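R.Ecl18kI (Enterobacter cloacae, PDB 2GB7) recognises the double-stranded DNA sequence 5'-CCNGG-3' and cleaves it before the first C, acting as a type II restriction endonuclease. Local coordinates at residues F[126-129]-F[130-133]; F[160-163]-F[164-168]; F[194-198]-F[199-203]. The protein carries 1 engineered substitution. All coordinates share one frame; numbering follows the deposited sequence.

Interaction 1 of 3, residues F[126-129]-F[130-133]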
ATOM      1  N   SER F 126      17.382  -1.421  -6.256  1.00 11.93           N
ATOM      2  CA  SER F 126      18.820  -1.179  -6.381  1.00 11.69           C
ATOM      3  C   SER F 126      19.554  -2.492  -6.608  1.00 11.32           C
ATOM      4  O   SER F 126      20.499  -2.573  -7.389  1.00 10.43           O
ATOM      5  CB  SER F 126      19.343  -0.503  -5.127  1.00 12.50           C
ATOM      6  OG  SER F 126      18.767   0.779  -5.002  1.00 15.17           O
ATOM      7  N   ILE F 127      19.128  -3.521  -5.882  1.00 11.04           N
ATOM      8  CA  ILE F 127      19.725  -4.852  -6.063  1.00 10.89           C
ATOM      9  C   ILE F 127      19.528  -5.332  -7.515  1.00 10.42           C
ATOM     10  O   ILE F 127      20.448  -5.878  -8.162  1.00 10.48           O
ATOM     11  CB  ILE F 127      19.105  -5.851  -5.076  1.00  9.24           C
ATOM     12  CG1 ILE F 127      19.590  -5.522  -3.642  1.00 11.68           C
ATOM     13  CG2 ILE F 127      19.478  -7.303  -5.505  1.00 11.06           C
ATOM     14  CD1 ILE F 127      18.804  -6.274  -2.581  1.00 10.51           C
ATOM     15  N   LEU F 128      18.336  -5.123  -8.072  1.00  8.88           N
ATOM     16  CA  LEU F 128      18.069  -5.546  -9.473  1.00  9.68           C
ATOM     17  C   LEU F 128      18.814  -4.686 -10.505  1.00  9.93           C
ATOM     18  O   LEU F 128      19.245  -5.170 -11.547  1.00 10.84           O
ATOM     19  CB  LEU F 128      16.553  -5.511  -9.742  1.00  8.56           C
ATOM     20  CG  LEU F 128      15.733  -6.513  -8.906  1.00 10.69           C
ATOM     21  CD1 LEU F 128      14.203  -6.255  -9.149  1.00 12.77           C
ATOM     22  CD2 LEU F 128      16.149  -7.961  -9.320  1.00 13.07           C
ATOM     23  N   GLU F 129      18.987  -3.406 -10.168  1.00 11.38           N
ATOM     24  CA  GLU F 129      19.746  -2.495 -11.004  1.00 11.22           C
ATOM     25  C   GLU F 129      21.186  -2.977 -11.113  1.00 11.16           C
ATOM     26  O   GLU F 129      21.726  -3.134 -12.226  1.00 10.17           O
ATOM     27  CB  GLU F 129      19.724  -1.140 -10.321  1.00 12.93           C
ATOM     28  CG  GLU F 129      20.418  -0.069 -11.043  1.00 16.77           C
ATOM     29  CD  GLU F 129      20.254   1.268 -10.351  0.50 19.01           C
ATOM     30  OE1 GLU F 129      19.399   1.379  -9.428  0.50 19.53           O
ATOM     31  OE2 GLU F 129      20.976   2.199 -10.755  0.50 20.77           O
ATOM     32  N   LEU F 130      21.809  -3.249  -9.971  1.00 10.65           N
ATOM     33  CA  LEU F 130      23.187  -3.746  -9.993  1.00 10.77           C
ATOM     34  C   LEU F 130      23.319  -5.115 -10.654  1.00 10.78           C
ATOM     35  O   LEU F 130      24.328  -5.389 -11.263  1.00 11.12           O
ATOM     36  CB  LEU F 130      23.788  -3.751  -8.580  1.00 11.30           C
ATOM     37  CG  LEU F 130      23.996  -2.340  -8.027  1.00 12.58           C
ATOM     38  CD1 LEU F 130      24.369  -2.400  -6.555  1.00 15.53           C
ATOM     39  CD2 LEU F 130      25.095  -1.601  -8.781  1.00 17.20           C
ATOM     40  N   LEU F 131      22.279  -5.939 -10.558  1.00 10.14           N
ATOM     41  CA  LEU F 131      22.239  -7.214 -11.279  1.00  9.93           C
ATOM     42  C   LEU F 131      22.356  -7.000 -12.787  1.00 11.30           C
ATOM     43  O   LEU F 131      23.138  -7.647 -13.437  1.00 10.99           O
ATOM     44  CB  LEU F 131      20.944  -7.969 -10.939  1.00 10.50           C
ATOM     45  CG  LEU F 131      20.636  -9.236 -11.736  1.00 10.27           C
ATOM     46  CD1 LEU F 131      21.745 -10.249 -11.527  1.00 13.31           C
ATOM     47  CD2 LEU F 131      19.314  -9.799 -11.277  1.00 13.09           C
ATOM     48  N   MET F 132      21.526  -6.113 -13.340  1.00 10.32           N
ATOM     49  CA  MET F 132      21.597  -5.831 -14.783  1.00 10.94           C
ATOM     50  C   MET F 132      22.951  -5.233 -15.170  1.00 10.84           C
ATOM     51  O   MET F 132      23.540  -5.642 -16.176  1.00 10.75           O
ATOM     52  CB  MET F 132      20.455  -4.881 -15.162  1.00 10.74           C
ATOM     53  CG  MET F 132      19.079  -5.424 -14.834  1.00 14.44           C
ATOM     54  SD  MET F 132      18.729  -7.042 -15.529  1.00 20.49           S
ATOM     55  CE  MET F 132      18.342  -6.554 -17.197  1.00 22.85           C
ATOM     56  N   MET F 133      23.494  -4.329 -14.338  1.00 10.84           N
ATOM     57  CA  MET F 133      24.837  -3.743 -14.596  1.00 10.80           C
ATOM     58  C   MET F 133      25.925  -4.800 -14.557  1.00 11.40           C
ATOM     59  O   MET F 133      26.775  -4.884 -15.460  1.00 11.84           O
ATOM     60  CB  MET F 133      25.144  -2.638 -13.602  1.00 12.19           C
ATOM     61  CG  MET F 133      24.164  -1.503 -13.734  1.00  9.59           C
ATOM     62  SD  MET F 133      24.454  -0.204 -12.539  1.00 15.49           S
ATOM     63  CE  MET F 133      23.189   0.929 -13.167  1.00 14.18           C
TER
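Leu130, Leu131, Met132 and Met133 each donate their backbone N-H four residues back, to the carbonyl oxygens of Ser126, Ile127, Leu128 and Glu129, in regular alpha-helical geometry inside the long helix 102-134. The bond from Leu130 N to Ser126 O is 3.0 Å long and nearly straight (172°), whereas Leu131 N meets Ile127 O at a more bent 149°. Ile127 O has a second donor in the hydroxyl of Tyr52.

Around this backbone the side chains face different neighbours. Leu128 and Leu131 turn toward one flank, where methyl CD2 of Leu128 lies 4.2 Å from methyl CD2 of Leu131. Their branches meet at an angle, methyl against methyl, next to helices 49-77 and 248-259. Met132 CG lies against the preceding turn, 3.3 Å from Leu128 O, and bends at chi2 and chi3 carry the thioether away, the side chain touching Leu252 and Ala255. Glu129 and Met133 run side by side and point the same way. Methyl CE of Met133 lies 3.6 Å from Glu129 CG and 3.5 Å from Glu129 OE2, an approach made possible by the extended methionine chain (chi2 178°), which brings its terminal methyl against the glutamate. Met133 also touches Val292, Tyr295 and Tyr296 of helix 290-302. Ser126, small enough to sit against Phe25 and Val28, gives its hydroxyl to Lys122 O.

The chemistry is that of a central helix wrapped on several sides: apolar side chains suit a buried position between neighbouring helices, the small serine is satisfied by its own helix, and the glutamate enters this setting with its CG methylene and OE2 against a methionine methyl and its carboxylate near the hydroxyl of Tyr286.

Interaction 2 of 3, residues F[160-163]-F[164-168]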
ATOM      1  N   ASP F 160      11.012   0.323 -13.375  1.00 12.78           N
ATOM      2  CA  ASP F 160      12.295   0.623 -12.742  1.00 13.23           C
ATOM      3  C   ASP F 160      13.460   0.630 -13.715  1.00 13.04           C
ATOM      4  O   ASP F 160      14.344   1.479 -13.606  1.00 12.82           O
ATOM      5  CB  ASP F 160      12.562  -0.397 -11.665  1.00 14.92           C
ATOM      6  CG  ASP F 160      11.591  -0.251 -10.520  1.00 18.54           C
ATOM      7  OD1 ASP F 160      11.321   0.913 -10.082  1.00 23.28           O
ATOM      8  OD2 ASP F 160      11.035  -1.275 -10.093  1.00 23.63           O
ATOM      9  N   LEU F 161      13.466  -0.342 -14.627  1.00 12.13           N
ATOM     10  CA  LEU F 161      14.569  -0.498 -15.585  1.00 10.79           C
ATOM     11  C   LEU F 161      14.049  -0.622 -16.993  1.00 10.39           C
ATOM     12  O   LEU F 161      13.057  -1.297 -17.230  1.00 10.90           O
ATOM     13  CB  LEU F 161      15.352  -1.757 -15.271  1.00 11.01           C
ATOM     14  CG  LEU F 161      15.935  -1.809 -13.861  1.00 12.38           C
ATOM     15  CD1 LEU F 161      16.401  -3.183 -13.494  1.00 14.73           C
ATOM     16  CD2 LEU F 161      17.032  -0.751 -13.669  1.00 18.68           C
ATOM     17  N   VAL F 162      14.736   0.044 -17.912  1.00 10.33           N
ATOM     18  CA  VAL F 162      14.367   0.045 -19.312  1.00  9.81           C
ATOM     19  C   VAL F 162      15.591  -0.388 -20.126  1.00 10.21           C
ATOM     20  O   VAL F 162      16.617   0.291 -20.112  1.00 10.71           O
ATOM     21  CB  VAL F 162      13.987   1.450 -19.773  1.00 10.02           C
ATOM     22  CG1 VAL F 162      13.593   1.445 -21.258  1.00  8.76           C
ATOM     23  CG2 VAL F 162      12.854   2.067 -18.886  1.00 10.89           C
ATOM     24  N   MET F 163      15.477  -1.504 -20.823  1.00  9.88           N
ATOM     25  CA  MET F 163      16.581  -2.051 -21.622  1.00  9.90           C
ATOM     26  C   MET F 163      16.207  -1.809 -23.085  1.00  9.76           C
ATOM     27  O   MET F 163      15.165  -2.291 -23.538  1.00  9.12           O
ATOM     28  CB  MET F 163      16.675  -3.557 -21.342  1.00 10.83           C
ATOM     29  CG  MET F 163      17.934  -4.284 -21.775  1.00 12.61           C
ATOM     30  SD  MET F 163      18.216  -4.254 -23.570  1.00 15.41           S
ATOM     31  CE  MET F 163      16.830  -5.207 -24.155  1.00 14.49           C
ATOM     32  N   PRO F 164      17.090  -1.153 -23.864  1.00 10.00           N
ATOM     33  CA  PRO F 164      18.426  -0.648 -23.519  1.00 10.53           C
ATOM     34  C   PRO F 164      18.463   0.762 -22.989  1.00 10.43           C
ATOM     35  O   PRO F 164      19.504   1.222 -22.480  1.00 13.23           O
ATOM     36  CB  PRO F 164      19.161  -0.738 -24.860  1.00  9.66           C
ATOM     37  CG  PRO F 164      18.062  -0.310 -25.870  1.00 10.29           C
ATOM     38  CD  PRO F 164      16.795  -0.983 -25.303  1.00 10.67           C
ATOM     39  N   GLY F 165      17.368   1.496 -23.116  1.00  9.47           N
ATOM     40  CA  GLY F 165      17.395   2.850 -22.636  1.00 10.96           C
ATOM     41  C   GLY F 165      16.093   3.512 -22.974  1.00 10.55           C
ATOM     42  O   GLY F 165      15.360   3.028 -23.847  1.00 10.01           O
ATOM     43  N   VAL F 166      15.815   4.621 -22.288  1.00 11.54           N
ATOM     44  CA  VAL F 166      14.591   5.398 -22.568  1.00 11.96           C
ATOM     45  C   VAL F 166      14.545   6.015 -23.977  1.00 11.28           C
ATOM     46  O   VAL F 166      13.487   6.060 -24.581  1.00 10.57           O
ATOM     47  CB  VAL F 166      14.300   6.479 -21.486  1.00 13.11           C
ATOM     48  CG1 VAL F 166      14.041   5.796 -20.151  1.00 14.19           C
ATOM     49  CG2 VAL F 166      15.453   7.471 -21.354  1.00 14.90           C
ATOM     50  N   VAL F 167      15.681   6.476 -24.502  1.00 11.29           N
ATOM     51  CA  VAL F 167      15.683   7.098 -25.841  1.00 11.50           C
ATOM     52  C   VAL F 167      15.268   6.085 -26.900  1.00 11.34           C
ATOM     53  O   VAL F 167      14.401   6.358 -27.747  1.00 10.99           O
ATOM     54  CB  VAL F 167      17.043   7.739 -26.165  1.00 10.85           C
ATOM     55  CG1 VAL F 167      17.134   8.206 -27.639  1.00 11.40           C
ATOM     56  CG2 VAL F 167      17.286   8.912 -25.256  1.00 11.79           C
ATOM     57  N   GLN F 168      15.891   4.910 -26.834  1.00 11.42           N
ATOM     58  CA  GLN F 168      15.569   3.844 -27.766  1.00 10.66           C
ATOM     59  C   GLN F 168      14.143   3.397 -27.576  1.00 10.10           C
ATOM     60  O   GLN F 168      13.448   3.183 -28.557  1.00 10.32           O
ATOM     61  CB  GLN F 168      16.469   2.644 -27.550  1.00 10.28           C
ATOM     62  CG  GLN F 168      17.930   2.923 -27.901  1.00 12.89           C
ATOM     63  CD  GLN F 168      18.737   3.334 -26.662  1.00 15.21           C
ATOM     64  OE1 GLN F 168      18.229   3.984 -25.735  1.00 14.27           O
ATOM     65  NE2 GLN F 168      20.008   2.943 -26.647  1.00 15.23           N
TER
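A strand-to-helix turn built on a cis-proline joins Val162 and Met163 to Pro164, Gly165 and Val166, leading from strand 161-163 of the mixed sheet of this PDDEXK-clan fold into helix 166-171. Asp160 and Leu161 both face Ile179 of the adjoining strand, a classic beta bulge.

The peptide bond before Pro164 is cis, which draws CA of Met163 to 3.0 Å from CA of Pro164 and swings the chain sharply off the sheet. Proline is the residue that best tolerates this form. Met163 lies against it: with CG anti to the backbone N (chi1 -165°) and two further bends, the side chain curls back so that SD lies 3.3 Å from Pro164 N and 3.9 Å from Pro164 CB. The soft sulfur therefore rests against the start of the pyrrolidine ring. Pro164 also touches Trp262, and Met163 touches Ile137 and Met177.

Gly165 follows as the N-cap of the helix. Its extended backbone (phi 176°, psi 162°) is readily taken up by glycine, and the absence of a side chain leaves Gln168 OE1 only 3.4 Å from Gly165 CA. At the helix start the backbone N of Val166 is held by OD2 of Asp140, a carboxylate from a neighbouring strand that probably interacts favourably with the positive end of the helix dipole.

Two beta-branched residues meet across the turn, Val162 and Val166 crossing at about a right angle; both are short, and a single pair of methyls touches. Methyl CG2 of Val162 approaches CG1 of Val166 at 4.1 Å, while the other methyl, Val162 CG1, lies 3.5 Å from Gly165 O.

Interaction 3 of 3, residues F[194-198]-F[199-203]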
ATOM      1  N   GLU F 194      -2.624  -1.478 -14.855  1.00  7.15           N
ATOM      2  CA  GLU F 194      -3.059  -0.112 -15.107  1.00  7.84           C
ATOM      3  C   GLU F 194      -2.004   0.654 -15.886  1.00  8.74           C
ATOM      4  O   GLU F 194      -2.323   1.327 -16.879  1.00  9.21           O
ATOM      5  CB  GLU F 194      -3.415   0.594 -13.778  1.00  6.37           C
ATOM      6  CG  GLU F 194      -3.937   2.019 -14.041  1.00  8.28           C
ATOM      7  CD  GLU F 194      -2.870   3.061 -14.266  1.00  9.28           C
ATOM      8  OE1 GLU F 194      -1.741   2.928 -13.731  1.00 11.49           O
ATOM      9  OE2 GLU F 194      -3.190   4.070 -14.964  1.00 11.82           O
ATOM     10  N   GLU F 195      -0.743   0.511 -15.499  1.00  8.17           N
ATOM     11  CA  GLU F 195       0.322   1.225 -16.177  1.00  8.25           C
ATOM     12  C   GLU F 195       0.616   0.643 -17.559  1.00  8.67           C
ATOM     13  O   GLU F 195       0.826   1.400 -18.501  1.00  9.57           O
ATOM     14  CB  GLU F 195       1.573   1.314 -15.307  1.00  9.94           C
ATOM     15  CG  GLU F 195       1.338   2.300 -14.157  1.00 12.23           C
ATOM     16  CD  GLU F 195       1.171   3.725 -14.696  1.00 15.96           C
ATOM     17  OE1 GLU F 195       2.169   4.279 -15.201  1.00 20.95           O
ATOM     18  OE2 GLU F 195       0.057   4.287 -14.649  1.00 16.33           O
ATOM     19  N   VAL F 196       0.535  -0.678 -17.680  1.00  8.52           N
ATOM     20  CA  VAL F 196       0.722  -1.326 -18.993  1.00  8.94           C
ATOM     21  C   VAL F 196      -0.320  -0.835 -19.967  1.00  9.17           C
ATOM     22  O   VAL F 196      -0.007  -0.399 -21.094  1.00  9.74           O
ATOM     23  CB  VAL F 196       0.675  -2.837 -18.833  1.00  9.70           C
ATOM     24  CG1 VAL F 196       0.567  -3.555 -20.195  1.00  8.93           C
ATOM     25  CG2 VAL F 196       1.949  -3.288 -18.185  1.00 10.35           C
ATOM     26  N   ASN F 197      -1.570  -0.845 -19.529  1.00  8.79           N
ATOM     27  CA  ASN F 197      -2.638  -0.454 -20.437  1.00 11.19           C
ATOM     28  C   ASN F 197      -2.657   1.036 -20.756  1.00 11.61           C
ATOM     29  O   ASN F 197      -3.014   1.431 -21.882  1.00 11.98           O
ATOM     30  CB  ASN F 197      -3.955  -0.966 -19.908  1.00 12.53           C
ATOM     31  CG  ASN F 197      -4.050  -2.480 -19.996  0.50 16.39           C
ATOM     32  OD1 ASN F 197      -4.628  -3.128 -19.123  0.50 21.51           O
ATOM     33  ND2 ASN F 197      -3.467  -3.052 -21.036  0.50 20.27           N
ATOM     34  N   ARG F 198      -2.248   1.860 -19.807  1.00 11.39           N
ATOM     35  CA  ARG F 198      -2.231   3.299 -20.006  1.00 11.97           C
ATOM     36  C   ARG F 198      -1.237   3.733 -21.064  1.00 12.45           C
ATOM     37  O   ARG F 198      -1.495   4.681 -21.800  1.00 12.18           O
ATOM     38  CB  ARG F 198      -1.911   4.008 -18.679  1.00 11.69           C
ATOM     39  CG  ARG F 198      -2.051   5.536 -18.717  1.00 12.56           C
ATOM     40  CD  ARG F 198      -1.849   6.097 -17.312  1.00 11.77           C
ATOM     41  NE  ARG F 198      -0.458   5.964 -16.880  1.00 13.81           N
ATOM     42  CZ  ARG F 198       0.537   6.715 -17.333  1.00 14.54           C
ATOM     43  NH1 ARG F 198       0.294   7.704 -18.208  1.00 16.82           N
ATOM     44  NH2 ARG F 198       1.769   6.500 -16.901  1.00 15.57           N
ATOM     45  N   THR F 199      -0.112   3.024 -21.164  1.00 12.46           N
ATOM     46  CA  THR F 199       0.980   3.475 -22.012  1.00 14.18           C
ATOM     47  C   THR F 199       1.224   2.538 -23.186  1.00 13.91           C
ATOM     48  O   THR F 199       2.128   2.794 -23.993  1.00 16.64           O
ATOM     49  CB  THR F 199       2.292   3.591 -21.213  1.00 14.40           C
ATOM     50  OG1 THR F 199       2.548   2.354 -20.555  1.00 17.40           O
ATOM     51  CG2 THR F 199       2.168   4.705 -20.154  1.00 17.20           C
ATOM     52  N   GLY F 200       0.445   1.464 -23.274  1.00 11.82           N
ATOM     53  CA  GLY F 200       0.576   0.551 -24.450  1.00 10.73           C
ATOM     54  C   GLY F 200       1.799  -0.340 -24.360  1.00 10.37           C
ATOM     55  O   GLY F 200       2.287  -0.857 -25.369  1.00  9.61           O
ATOM     56  N   ILE F 201       2.282  -0.547 -23.149  1.00  8.26           N
ATOM     57  CA  ILE F 201       3.409  -1.446 -22.943  1.00  8.19           C
ATOM     58  C   ILE F 201       3.081  -2.822 -23.527  1.00  8.87           C
ATOM     59  O   ILE F 201       1.979  -3.336 -23.371  1.00  9.49           O
ATOM     60  CB  ILE F 201       3.771  -1.484 -21.447  1.00  7.88           C
ATOM     61  CG1 ILE F 201       4.533  -0.212 -21.139  1.00  8.21           C
ATOM     62  CG2 ILE F 201       4.604  -2.715 -21.129  1.00  8.33           C
ATOM     63  CD1 ILE F 201       4.588   0.081 -19.650  1.00  9.73           C
ATOM     64  N   ARG F 202       4.027  -3.386 -24.289  1.00  8.01           N
ATOM     65  CA  ARG F 202       3.812  -4.681 -24.913  1.00  8.20           C
ATOM     66  C   ARG F 202       3.774  -5.801 -23.854  1.00  8.97           C
ATOM     67  O   ARG F 202       2.883  -6.630 -23.834  1.00  8.49           O
ATOM     68  CB  ARG F 202       4.947  -4.970 -25.896  1.00  8.19           C
ATOM     69  CG  ARG F 202       4.759  -6.286 -26.647  1.00  8.51           C
ATOM     70  CD  ARG F 202       5.962  -6.601 -27.558  1.00 10.56           C
ATOM     71  NE  ARG F 202       7.190  -6.721 -26.758  1.00 13.56           N
ATOM     72  CZ  ARG F 202       8.133  -5.781 -26.648  0.50 13.60           C
ATOM     73  NH1 ARG F 202       8.038  -4.633 -27.314  0.50 13.03           N
ATOM     74  NH2 ARG F 202       9.185  -6.002 -25.862  0.50 14.90           N
ATOM     75  N   GLU F 203       4.743  -5.763 -22.952  1.00  9.55           N
ATOM     76  CA  GLU F 203       4.839  -6.736 -21.883  1.00 10.24           C
ATOM     77  C   GLU F 203       5.710  -6.131 -20.807  1.00 11.36           C
ATOM     78  O   GLU F 203       6.599  -5.321 -21.085  1.00 10.90           O
ATOM     79  CB  GLU F 203       5.461  -8.035 -22.376  1.00 11.69           C
ATOM     80  CG  GLU F 203       6.841  -7.855 -22.970  1.00 16.40           C
ATOM     81  CD  GLU F 203       7.275  -9.058 -23.788  1.00 22.56           C
ATOM     82  OE1 GLU F 203       7.321 -10.178 -23.192  1.00 20.92           O
ATOM     83  OE2 GLU F 203       7.586  -8.880 -25.008  1.00 25.30           O
TER
HETATM   84  O   HOH W   1      -0.605  -2.420 -23.677  1.00 37.21           O
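Val196 and Ile201 pack across the C-terminal end of helix 191-199, a glycine C-cap that shares much of the Schellman motif: a glycine of positive phi (Gly200, 76°), the apolar contact of Val196 with Ile201 and a weak bond from Ile201 N to Val196 O. Gly200 N, however, turns weakly to Val196 O, 2.9 Å away, rather than to Asn197 O.

The tightly packed part is apolar. CG2 of Val196 meets CG2 of Ile201 at 4.0 Å, the two branched side chains crossing at about a right angle. Nearby, Thr199 places OG1 between its backbone N and carbonyl carbon (chi1 54°), where the hydroxyl donates to Glu195 O at 2.8 Å. Thr199 N reaches the same oxygen from the opposite face of its plane, so threonine reinforces the last helical turn.

The other side is looser. A water bridges Ile201 O and, weakly, Val196 O, while Arg202 stretches away, its guanidinium bound to Glu203 and Lys173 O. Arg198, though exposed, is steadied: it packs on Ile220 of the second subunit, Thr199 CG2 lies over one guanidinium face, and two nitrogens grip the Glu195 carboxylate side-on, NH2 at 2.8 Å from OE1 and NE at 2.8 Å from OE2.

The three contacts follow one another along the chain, all within the EcoRII C-terminal family region. Interaction 1 lies in helix 102-134, interaction 2 at the exit of strand 161-163 and interaction 3 at the C-terminal end of helix 191-199 and the loop leading to strand 204-207. Interactions 1 and 2 have centres about 14 Å apart and touch directly: Leu161 CD1 packs 3.7 Å from Met132 CG, seating the sheet against the helix. Interaction 3 touches neither, its centre about 15 Å from that of interaction 2 and 23 Å from that of interaction 1. Together they run from the buried helical interior, through the sheet, to a helix end at the second subunit, each within about 7 Å of the bound DNA at its nearest atoms.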